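Local coordinates for putative enoyl-CoA hydratase/isomerase (PDB 4MI2), which probably isomerises the ring-epoxide of phenylacetyl-CoA during phenylacetate degradation, as a crotonase-like member of the enoyl-CoA hydratase/isomerase family, at residues Gly208-Ala213 with Pro262-Arg267; Val105-Ala110 with Leu124-Arg129; Ala118-Ala123 with Ser150-Ser155; Arg158-Ser163 with His181-Val186. All coordinates share one frame; numbering follows the deposited sequence.

Contact 1 of 4, residues Gly208-Ala213 with Pro262-Arg267; sequences GGPTAA and PVFVGR
Phe264 lays its ring against Pro210, and the two side chains run alongside each other, pointing the same way. Pro210 CD sits over one face of the ring, 3.9 Å from the centroid and 22° off the normal, which makes a CH-pi contact displaced toward the rim at Phe264 CD2. The Gly208 carbonyl oxygen comes to the ring edge instead, in plane, 3.6 Å from Phe264 CD2. Phe264 reaches this spot with CG anti to its own carbonyl carbon (chi1 -63°), while its CB rests against Gly208 O and Gly209 O, each 3.5 Å away. One water links the backbones, donating to Gly208 O at 2.7 Å and accepting from Phe264 N at 2.8 Å. Farther along, Gly266, at positive phi, brings its CA to 3.7 Å from Thr211 CB, and Ala212 CB touches Gly266 O. The second shell fixes both pieces: Arg54 bonds to Thr211 OG1, Gly209 O and Phe264 O, and Asp248 takes the amides of Val265 and Gly266. Gly143 of the second subunit packs on Phe264, and Thr142 of that subunit on Pro210. The C-terminal tail is thus laid on the start of helix 211-223 by apolar contact and a water bridge, while the other polar link is indirect, through Arg54, whose positive charge would be expected to polarise the carbonyls it joins in both segments.

Contact 2 of 4, residues Val105-Ala110 with Leu124-Arg129; sequences VPVVVA and LGADIR
Val107 O is gripped by two successive amides, Asp127 N at 2.8 Å and Ile128 N at 3.1 Å. The Ile128 donor lies in the carbonyl plane, whereas the Asp127 donor is tilted 27° from it. Asp127 also answers with its side chain: OD2 accepts from Val107 N at 2.8 Å, met on the anti side of the carboxylate, so the backbone N and O of Val107 are both held by this one neighbour. With chi1 at -59°, Asp127 CG lies beside its own backbone N, which carries the carboxylate back to Val107. One step on, Val109 N donates to Ile128 O at 2.8 Å, almost straight onto the carbonyl, and parallel strand pairing is under way. Val108 and Ile128 share one face of the sheet; Val109 and Arg129 share the other, where Val109 CG1 touches Arg129 CG, a tight 3.3 Å away, and, at about a right angle to that, Ala126 CB at 3.6 Å. Lys218 of helix 211-223 forms a salt bridge with Asp127 OD2 and may tie down some of its negative charge. In the crotonase-fold core, strand 107-111 lies between strands 55-60 and 128-132, with helix 195-207 packed over the Val108 face and helix 152-160 reaching Arg129.

Contact 3 of 4, residues Ala118-Ala123 with Ser150-Ser155; sequences AGLGLA and SALSAS
Ser150 sits in the turn that leads into helix 152-160 and packs on helix 118-124 in the interior of the crotonase fold; in relatives the N-terminal end of the helix matching 118-124 supplies one oxyanion-hole amide, and Ala118 probably lies there. Ser150 CB comes first, 4.0 Å from both Gly121 CA and Ala118 CA. Beyond it, OG stands anti to the serine's carbonyl carbon (chi1 -53°), which brings it to 3.4 Å from Ala118 CB; its polar need is met by a hydrogen bond to a residue bordering the segments. Gly121 is what lets the turn come this close: its bare CA faces Ser150, and the two CA atoms are 5.0 Å apart. Leu152 also reaches Gly121, with CD1 3.6 Å from its CA and 3.9 Å from Leu120 CG, the two leucine side chains crossing at about a right angle. Tyr93 of helix 87-102 closes on Ala118 and Ser150. At the start of helix 152-160, Glu236 of the third subunit accepts from Ala151 N and is hydrogen-bonded to Ser153 OG. One water ties three groups together: it donates to Gly121 O at 2.6 Å and to Ser150 O, and accepts from Ser155 OG at 2.7 Å.

Contact 4 of 4, residues Arg158-Ser163 with His181-Val186; sequences RLIGAS and HTWGLV
Ile160 faces two partners at once, running alongside Leu185 and meeting the Trp183 side chain obliquely. Its CG1 lies between the backbone N and the carbonyl carbon (chi1 66°), a crowded position from which the extended chi2 (173°) carries CD1 toward the six-membered part of the indole, 3.8 Å from Trp183 CE3. The other branch, CG2, touches Leu185 CD1 at 3.8 Å. Leu159 approaches that same methyl from another angle: the Leu159 and Leu185 side chains cross at about a right angle, tip to tip, with the two CD1 atoms 4.1 Å apart. Between the backbones, one water donates to Ile160 O and to Trp183 O, 2.8 Å each, giving both helix-end carbonyls a partner. Met168 of helix 162-171 packs on both Ile160 and Trp183, and Arg164 makes a cation-pi contact with the indole. Both neighbouring subunits reach this place: Ser163 OG bonds to Gly184 O of the third subunit, and Ser163 of the second subunit packs on Leu159. Helix 152-160 breaks at Gly161, and helix 177-183 finishes at Gly184, whose positive phi (85°) belongs to a Schellman C-cap. Two helix C-termini thus pack together, the last residues of one against Trp183 and, just past the cap, Leu185.

Contact 2 is the core of the set, its centre about 4 Å from the chain centre, and the only one built on direct backbone bonds between its segments. The centres of contacts 3 and 4 are about 9 and 15 Å from the chain centre; these two share helix 152-160, gripping its opposite ends, and both rely on apolar packing with a bridging water and touch the third subunit. Leu124 of contact 2 joins them, packing on Leu152 and Leu159. Contact 1, its centre about 21 Å out and partly exposed, is a terminal tail on a helix start, also water-bridged, with a proline over a phenylalanine face; it meets contact 2 where Thr211 CG2 and Val105 CG1 come within 3.8 Å.

Contact 1 of 4, residues Gly208-Ala213 with Pro262-Arg267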
loop_
_atom_site.group_PDB
_atom_site.type_symbol
_atom_site.label_atom_id
_atom_site.label_comp_id
_atom_site.label_asym_id
_atom_site.label_seq_id
_atom_site.Cartn_x
_atom_site.Cartn_y
_atom_site.Cartn_z
ATOM N N GLY B 208 -22.551 13.942 -14.248
ATOM C CA GLY B 208 -22.505 14.726 -15.498
ATOM C C GLY B 208 -21.210 14.520 -16.282
ATOM O O GLY B 208 -20.999 15.143 -17.325
ATOM N N GLY B 209 -20.339 13.645 -15.779
ATOM C CA GLY B 209 -19.047 13.386 -16.401
ATOM C C GLY B 209 -19.037 12.229 -17.389
ATOM O O GLY B 209 -20.076 11.642 -17.696
ATOM N N PRO B 210 -17.846 11.885 -17.889
ATOM C CA PRO B 210 -17.702 10.813 -18.867
ATOM C C PRO B 210 -17.844 9.430 -18.234
ATOM O O PRO B 210 -16.862 8.751 -17.959
ATOM C CB PRO B 210 -16.301 11.051 -19.439
ATOM C CG PRO B 210 -15.562 11.781 -18.359
ATOM C CD PRO B 210 -16.586 12.617 -17.660
ATOM N N THR B 211 -19.090 9.023 -18.025
ATOM C CA THR B 211 -19.419 7.835 -17.251
ATOM C C THR B 211 -18.729 6.567 -17.765
ATOM O O THR B 211 -18.312 5.728 -16.955
ATOM C CB THR B 211 -20.946 7.636 -17.222
ATOM O OG1 THR B 211 -21.564 8.838 -16.745
ATOM C CG2 THR B 211 -21.355 6.445 -16.312
ATOM N N ALA B 212 -18.604 6.421 -19.088
ATOM C CA ALA B 212 -17.942 5.246 -19.660
ATOM C C ALA B 212 -16.457 5.240 -19.327
ATOM O O ALA B 212 -15.886 4.199 -19.019
ATOM C CB ALA B 212 -18.142 5.169 -21.159
ATOM N N ALA B 213 -15.838 6.411 -19.392
ATOM C CA ALA B 213 -14.457 6.561 -18.993
ATOM C C ALA B 213 -14.284 6.266 -17.502
ATOM O O ALA B 213 -13.360 5.570 -17.111
ATOM C CB ALA B 213 -13.967 7.962 -19.326
ATOM N N PRO B 262 -17.701 20.853 -22.478
ATOM C CA PRO B 262 -18.363 19.721 -23.124
ATOM C C PRO B 262 -19.561 19.197 -22.338
ATOM O O PRO B 262 -19.576 19.286 -21.114
ATOM C CB PRO B 262 -17.268 18.654 -23.126
ATOM C CG PRO B 262 -16.505 18.927 -21.875
ATOM C CD PRO B 262 -16.500 20.425 -21.732
ATOM N N VAL B 263 -20.540 18.639 -23.043
ATOM C CA VAL B 263 -21.635 17.901 -22.416
ATOM C C VAL B 263 -21.375 16.401 -22.615
ATOM O O VAL B 263 -21.173 15.952 -23.745
ATOM C CB VAL B 263 -23.002 18.317 -23.008
ATOM C CG1 VAL B 263 -24.148 17.527 -22.380
ATOM C CG2 VAL B 263 -23.223 19.807 -22.792
ATOM N N PHE B 264 -21.356 15.644 -21.513
ATOM C CA PHE B 264 -21.097 14.197 -21.547
ATOM C C PHE B 264 -22.389 13.410 -21.340
ATOM O O PHE B 264 -23.178 13.748 -20.460
ATOM C CB PHE B 264 -20.112 13.786 -20.449
ATOM C CG PHE B 264 -18.745 14.386 -20.584
ATOM C CD1 PHE B 264 -17.946 14.092 -21.676
ATOM C CD2 PHE B 264 -18.242 15.219 -19.601
ATOM C CE1 PHE B 264 -16.674 14.631 -21.795
ATOM C CE2 PHE B 264 -16.969 15.757 -19.706
ATOM C CZ PHE B 264 -16.181 15.462 -20.803
ATOM N N VAL B 265 -22.593 12.351 -22.125
ATOM C CA VAL B 265 -23.793 11.497 -21.996
ATOM C C VAL B 265 -23.506 10.084 -21.473
ATOM O O VAL B 265 -24.430 9.318 -21.241
ATOM C CB VAL B 265 -24.555 11.379 -23.335
ATOM C CG1 VAL B 265 -25.108 12.736 -23.756
ATOM C CG2 VAL B 265 -23.668 10.795 -24.425
ATOM N N GLY B 266 -22.232 9.737 -21.306
ATOM C CA GLY B 266 -21.851 8.429 -20.773
ATOM C C GLY B 266 -21.668 7.323 -21.799
ATOM O O GLY B 266 -21.767 6.154 -21.460
ATOM N N ARG B 267 -21.398 7.679 -23.053
ATOM C CA ARG B 267 -21.059 6.678 -24.068
ATOM C C ARG B 267 -20.241 7.284 -25.195
ATOM O O ARG B 267 -19.951 6.633 -26.201
ATOM C CB ARG B 267 -22.322 6.013 -24.615
ATOM C CG ARG B 267 -23.240 6.929 -25.415
ATOM C CD ARG B 267 -24.565 6.234 -25.703
ATOM N NE ARG B 267 -25.544 7.121 -26.344
ATOM C CZ ARG B 267 -26.638 7.630 -25.764
ATOM N NH1 ARG B 267 -26.947 7.366 -24.492
ATOM N NH2 ARG B 267 -27.447 8.419 -26.473
ATOM O OXT ARG B 267 -19.828 8.439 -25.114
HETATM O O HOH W 1 -22.062 16.810 -19.120
#

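Contact 2 of 4, residues Val105-Ala110 with Leu124-Arg129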
loop_
_atom_site.group_PDB
_atom_site.type_symbol
_atom_site.label_atom_id
_atom_site.label_comp_id
_atom_site.label_asym_id
_atom_site.label_seq_id
_atom_site.Cartn_x
_atom_site.Cartn_y
_atom_site.Cartn_z
ATOM N N VAL B 105 -20.160 2.353 -11.915
ATOM C CA VAL B 105 -20.030 3.811 -11.911
ATOM C C VAL B 105 -19.486 4.272 -10.559
ATOM O O VAL B 105 -19.343 3.456 -9.643
ATOM C CB VAL B 105 -21.368 4.502 -12.283
ATOM C CG1 VAL B 105 -21.949 3.848 -13.534
ATOM C CG2 VAL B 105 -22.376 4.454 -11.145
ATOM N N PRO B 106 -19.140 5.568 -10.438
ATOM C CA PRO B 106 -18.558 6.042 -9.190
ATOM C C PRO B 106 -19.532 6.016 -8.017
ATOM O O PRO B 106 -20.695 6.337 -8.183
ATOM C CB PRO B 106 -18.145 7.480 -9.521
ATOM C CG PRO B 106 -17.950 7.487 -11.007
ATOM C CD PRO B 106 -19.029 6.577 -11.507
ATOM N N VAL B 107 -19.040 5.628 -6.841
ATOM C CA VAL B 107 -19.860 5.538 -5.626
ATOM C C VAL B 107 -19.254 6.455 -4.587
ATOM O O VAL B 107 -18.071 6.341 -4.284
ATOM C CB VAL B 107 -19.887 4.104 -5.057
ATOM C CG1 VAL B 107 -20.722 4.041 -3.781
ATOM C CG2 VAL B 107 -20.424 3.132 -6.090
ATOM N N VAL B 108 -20.074 7.363 -4.064
ATOM C CA VAL B 108 -19.675 8.339 -3.064
ATOM C C VAL B 108 -20.438 8.014 -1.795
ATOM O O VAL B 108 -21.598 7.608 -1.867
ATOM C CB VAL B 108 -20.053 9.763 -3.510
ATOM C CG1 VAL B 108 -19.494 10.810 -2.550
ATOM C CG2 VAL B 108 -19.571 10.023 -4.931
ATOM N N VAL B 109 -19.800 8.197 -0.634
ATOM C CA VAL B 109 -20.471 7.980 0.644
ATOM C C VAL B 109 -20.256 9.166 1.588
ATOM O O VAL B 109 -19.164 9.739 1.657
ATOM C CB VAL B 109 -20.062 6.636 1.292
ATOM C CG1 VAL B 109 -18.588 6.630 1.658
ATOM C CG2 VAL B 109 -20.934 6.316 2.502
ATOM N N ALA B 110 -21.339 9.554 2.262
ATOM C CA ALA B 110 -21.335 10.635 3.246
ATOM C C ALA B 110 -21.403 10.000 4.623
ATOM O O ALA B 110 -22.343 9.257 4.912
ATOM C CB ALA B 110 -22.532 11.554 3.035
ATOM N N LEU B 124 -16.170 1.696 3.356
ATOM C CA LEU B 124 -14.898 1.504 2.657
ATOM C C LEU B 124 -15.051 0.854 1.279
ATOM O O LEU B 124 -14.105 0.861 0.488
ATOM C CB LEU B 124 -13.882 0.727 3.523
ATOM C CG LEU B 124 -13.565 1.295 4.926
ATOM C CD1 LEU B 124 -12.273 0.711 5.491
ATOM C CD2 LEU B 124 -13.499 2.811 4.950
ATOM N N GLY B 125 -16.225 0.309 0.978
ATOM C CA GLY B 125 -16.518 -0.179 -0.377
ATOM C C GLY B 125 -16.842 0.921 -1.387
ATOM O O GLY B 125 -16.886 0.664 -2.590
ATOM N N ALA B 126 -17.079 2.144 -0.913
ATOM C CA ALA B 126 -17.328 3.274 -1.818
ATOM C C ALA B 126 -16.018 3.745 -2.429
ATOM O O ALA B 126 -14.951 3.390 -1.939
ATOM C CB ALA B 126 -18.015 4.419 -1.085
ATOM N N ASP B 127 -16.104 4.527 -3.505
ATOM C CA ASP B 127 -14.914 5.110 -4.139
ATOM C C ASP B 127 -14.440 6.405 -3.460
ATOM O O ASP B 127 -13.239 6.629 -3.315
ATOM C CB ASP B 127 -15.190 5.382 -5.617
ATOM C CG ASP B 127 -15.579 4.130 -6.368
ATOM O OD1 ASP B 127 -14.801 3.164 -6.291
ATOM O OD2 ASP B 127 -16.666 4.096 -7.009
ATOM N N ILE B 128 -15.388 7.248 -3.065
ATOM C CA ILE B 128 -15.099 8.569 -2.494
ATOM C C ILE B 128 -15.857 8.670 -1.182
ATOM O O ILE B 128 -17.047 8.368 -1.125
ATOM C CB ILE B 128 -15.549 9.729 -3.427
ATOM C CG1 ILE B 128 -15.004 9.559 -4.853
ATOM C CG2 ILE B 128 -15.134 11.093 -2.862
ATOM C CD1 ILE B 128 -13.506 9.742 -4.985
ATOM N N ARG B 129 -15.163 9.104 -0.140
ATOM C CA ARG B 129 -15.681 9.112 1.226
ATOM C C ARG B 129 -15.584 10.527 1.775
ATOM O O ARG B 129 -14.491 11.083 1.872
ATOM C CB ARG B 129 -14.863 8.158 2.115
ATOM C CG ARG B 129 -15.315 6.702 2.082
ATOM C CD ARG B 129 -14.278 5.763 2.701
ATOM N NE ARG B 129 -13.071 5.727 1.882
ATOM C CZ ARG B 129 -12.922 5.008 0.777
ATOM N NH1 ARG B 129 -13.880 4.195 0.354
ATOM N NH2 ARG B 129 -11.796 5.099 0.097
#

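Contact 3 of 4, residues Ala118-Ala123 with Ser150-Ser155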
loop_
_atom_site.group_PDB
_atom_site.type_symbol
_atom_site.label_atom_id
_atom_site.label_comp_id
_atom_site.label_asym_id
_atom_site.label_seq_id
_atom_site.Cartn_x
_atom_site.Cartn_y
_atom_site.Cartn_z
ATOM N N ALA B 118 -19.660 -3.552 10.331
ATOM C CA ALA B 118 -20.166 -3.601 8.960
ATOM C C ALA B 118 -20.449 -2.221 8.382
ATOM O O ALA B 118 -20.458 -2.044 7.158
ATOM C CB ALA B 118 -21.429 -4.430 8.910
ATOM N N GLY B 119 -20.711 -1.247 9.249
ATOM C CA GLY B 119 -20.904 0.132 8.796
ATOM C C GLY B 119 -19.638 0.678 8.162
ATOM O O GLY B 119 -19.685 1.352 7.126
ATOM N N LEU B 120 -18.500 0.374 8.792
ATOM C CA LEU B 120 -17.199 0.728 8.251
ATOM C C LEU B 120 -16.940 -0.040 6.953
ATOM O O LEU B 120 -16.486 0.535 5.975
ATOM C CB LEU B 120 -16.098 0.454 9.285
ATOM C CG LEU B 120 -14.687 0.951 8.978
ATOM C CD1 LEU B 120 -14.671 2.457 8.771
ATOM C CD2 LEU B 120 -13.734 0.558 10.110
ATOM N N GLY B 121 -17.259 -1.331 6.938
ATOM C CA GLY B 121 -17.066 -2.164 5.744
ATOM C C GLY B 121 -17.802 -1.595 4.553
ATOM O O GLY B 121 -17.279 -1.545 3.438
ATOM N N LEU B 122 -19.021 -1.148 4.811
ATOM C CA LEU B 122 -19.896 -0.609 3.790
ATOM C C LEU B 122 -19.320 0.697 3.273
ATOM O O LEU B 122 -19.239 0.925 2.053
ATOM C CB LEU B 122 -21.291 -0.413 4.395
ATOM C CG LEU B 122 -22.438 0.092 3.537
ATOM C CD1 LEU B 122 -22.771 -0.855 2.393
ATOM C CD2 LEU B 122 -23.640 0.258 4.450
ATOM N N ALA B 123 -18.877 1.547 4.196
ATOM C CA ALA B 123 -18.284 2.824 3.812
ATOM C C ALA B 123 -17.000 2.673 2.999
ATOM O O ALA B 123 -16.762 3.452 2.062
ATOM C CB ALA B 123 -18.019 3.681 5.041
ATOM N N SER B 150 -17.642 -8.138 6.121
ATOM C CA SER B 150 -17.933 -7.022 5.223
ATOM C C SER B 150 -16.697 -6.531 4.464
ATOM O O SER B 150 -16.595 -5.344 4.146
ATOM C CB SER B 150 -18.589 -5.873 6.002
ATOM O OG SER B 150 -19.710 -6.342 6.711
ATOM N N ALA B 151 -15.781 -7.462 4.176
ATOM C CA ALA B 151 -14.565 -7.225 3.388
ATOM C C ALA B 151 -13.503 -6.364 4.084
ATOM O O ALA B 151 -12.478 -6.000 3.478
ATOM C CB ALA B 151 -14.908 -6.639 2.030
ATOM N N LEU B 152 -13.724 -6.089 5.364
ATOM C CA LEU B 152 -12.892 -5.158 6.119
ATOM C C LEU B 152 -11.469 -5.665 6.333
ATOM O O LEU B 152 -10.545 -4.859 6.451
ATOM C CB LEU B 152 -13.568 -4.853 7.453
ATOM C CG LEU B 152 -13.515 -3.457 8.052
ATOM C CD1 LEU B 152 -13.736 -2.336 7.044
ATOM C CD2 LEU B 152 -14.557 -3.395 9.158
ATOM N N SER B 153 -11.280 -6.989 6.333
ATOM C CA SER B 153 -9.938 -7.583 6.422
ATOM C C SER B 153 -9.096 -7.336 5.174
ATOM O O SER B 153 -7.883 -7.585 5.181
ATOM C CB SER B 153 -9.997 -9.095 6.723
ATOM O OG SER B 153 -10.538 -9.845 5.646
ATOM N N ALA B 154 -9.744 -6.873 4.107
ATOM C CA ALA B 154 -9.066 -6.447 2.894
ATOM C C ALA B 154 -9.106 -4.918 2.734
ATOM O O ALA B 154 -8.072 -4.277 2.543
ATOM C CB ALA B 154 -9.706 -7.116 1.688
ATOM N N SER B 155 -10.303 -4.350 2.802
ATOM C CA SER B 155 -10.501 -2.939 2.510
ATOM C C SER B 155 -9.787 -2.013 3.501
ATOM O O SER B 155 -9.239 -0.996 3.099
ATOM C CB SER B 155 -11.996 -2.603 2.451
ATOM O OG SER B 155 -12.623 -2.848 3.699
HETATM O O HOH W 2 -15.230 -3.095 2.987
#

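Contact 4 of 4, residues Arg158-Ser163 with His181-Val186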
loop_
_atom_site.group_PDB
_atom_site.type_symbol
_atom_site.label_atom_id
_atom_site.label_comp_id
_atom_site.label_asym_id
_atom_site.label_seq_id
_atom_site.Cartn_x
_atom_site.Cartn_y
_atom_site.Cartn_z
ATOM N N ARG B 158 -5.919 -2.010 2.817
ATOM C CA ARG B 158 -5.723 -1.458 1.481
ATOM C C ARG B 158 -5.854 0.070 1.470
ATOM O O ARG B 158 -5.215 0.718 0.656
ATOM C CB ARG B 158 -6.690 -2.097 0.466
ATOM C CG ARG B 158 -6.263 -3.507 0.074
ATOM C CD ARG B 158 -7.248 -4.168 -0.888
ATOM N NE ARG B 158 -7.138 -5.628 -0.864
ATOM C CZ ARG B 158 -7.926 -6.456 -1.544
ATOM N NH1 ARG B 158 -8.885 -5.962 -2.320
ATOM N NH2 ARG B 158 -7.757 -7.777 -1.452
ATOM N N LEU B 159 -6.668 0.624 2.374
ATOM C CA LEU B 159 -6.850 2.075 2.482
ATOM C C LEU B 159 -5.807 2.752 3.375
ATOM O O LEU B 159 -5.274 3.781 3.002
ATOM C CB LEU B 159 -8.240 2.430 3.017
ATOM C CG LEU B 159 -9.477 2.156 2.157
ATOM C CD1 LEU B 159 -10.670 2.892 2.752
ATOM C CD2 LEU B 159 -9.291 2.592 0.711
ATOM N N ILE B 160 -5.532 2.193 4.555
ATOM C CA ILE B 160 -4.657 2.870 5.519
ATOM C C ILE B 160 -3.329 2.165 5.788
ATOM O O ILE B 160 -2.530 2.634 6.601
ATOM C CB ILE B 160 -5.381 3.145 6.870
ATOM C CG1 ILE B 160 -5.731 1.848 7.600
ATOM C CG2 ILE B 160 -6.633 3.984 6.657
ATOM C CD1 ILE B 160 -6.272 2.086 8.993
ATOM N N GLY B 161 -3.089 1.044 5.117
ATOM C CA GLY B 161 -1.847 0.298 5.294
ATOM C C GLY B 161 -1.962 -0.749 6.379
ATOM O O GLY B 161 -2.870 -0.702 7.219
ATOM N N ALA B 162 -1.019 -1.690 6.369
ATOM C CA ALA B 162 -1.071 -2.864 7.234
ATOM C C ALA B 162 -0.836 -2.539 8.720
ATOM O O ALA B 162 -1.453 -3.151 9.593
ATOM C CB ALA B 162 -0.066 -3.900 6.759
ATOM N N SER B 163 0.048 -1.586 9.008
ATOM C CA SER B 163 0.326 -1.218 10.402
ATOM C C SER B 163 -0.906 -0.680 11.106
ATOM O O SER B 163 -1.314 -1.191 12.154
ATOM C CB SER B 163 1.462 -0.183 10.503
ATOM O OG SER B 163 2.716 -0.835 10.423
ATOM N N HIS B 181 -8.612 11.397 8.005
ATOM C CA HIS B 181 -8.172 12.179 6.858
ATOM C C HIS B 181 -6.663 12.034 6.632
ATOM O O HIS B 181 -6.223 11.703 5.539
ATOM C CB HIS B 181 -8.538 13.653 7.034
ATOM C CG HIS B 181 -8.421 14.445 5.772
ATOM N ND1 HIS B 181 -7.518 15.474 5.621
ATOM C CD2 HIS B 181 -9.067 14.332 4.586
ATOM C CE1 HIS B 181 -7.630 15.976 4.402
ATOM N NE2 HIS B 181 -8.557 15.296 3.752
ATOM N N THR B 182 -5.872 12.260 7.670
ATOM C CA THR B 182 -4.422 12.114 7.544
ATOM C C THR B 182 -4.036 10.708 7.074
ATOM O O THR B 182 -3.154 10.562 6.231
ATOM C CB THR B 182 -3.702 12.426 8.872
ATOM O OG1 THR B 182 -4.143 13.695 9.375
ATOM C CG2 THR B 182 -2.193 12.463 8.673
ATOM N N TRP B 183 -4.708 9.687 7.607
ATOM C CA TRP B 183 -4.408 8.283 7.267
ATOM C C TRP B 183 -4.877 7.844 5.869
ATOM O O TRP B 183 -4.467 6.784 5.378
ATOM C CB TRP B 183 -5.025 7.348 8.303
ATOM C CG TRP B 183 -4.350 7.334 9.622
ATOM C CD1 TRP B 183 -3.373 8.191 10.069
ATOM C CD2 TRP B 183 -4.619 6.437 10.701
ATOM N NE1 TRP B 183 -3.006 7.859 11.355
ATOM C CE2 TRP B 183 -3.755 6.787 11.766
ATOM C CE3 TRP B 183 -5.490 5.356 10.868
ATOM C CZ2 TRP B 183 -3.752 6.103 12.987
ATOM C CZ3 TRP B 183 -5.486 4.675 12.087
ATOM C CH2 TRP B 183 -4.621 5.053 13.126
ATOM N N GLY B 184 -5.743 8.645 5.248
ATOM C CA GLY B 184 -6.306 8.343 3.929
ATOM C C GLY B 184 -7.534 7.444 3.963
ATOM O O GLY B 184 -7.901 6.857 2.950
ATOM N N LEU B 185 -8.158 7.328 5.133
ATOM C CA LEU B 185 -9.390 6.565 5.288
ATOM C C LEU B 185 -10.569 7.289 4.636
ATOM O O LEU B 185 -11.522 6.648 4.202
ATOM C CB LEU B 185 -9.695 6.325 6.765
ATOM C CG LEU B 185 -10.849 5.347 7.048
ATOM C CD1 LEU B 185 -10.450 3.921 6.687
ATOM C CD2 LEU B 185 -11.291 5.408 8.500
ATOM N N VAL B 186 -10.515 8.618 4.602
ATOM C CA VAL B 186 -11.529 9.421 3.919
ATOM C C VAL B 186 -10.835 10.481 3.067
ATOM O O VAL B 186 -9.687 10.845 3.338
ATOM C CB VAL B 186 -12.514 10.092 4.913
ATOM C CG1 VAL B 186 -13.250 9.036 5.724
ATOM C CG2 VAL B 186 -11.803 11.080 5.836
HETATM O O HOH W 3 -2.410 5.390 6.637
#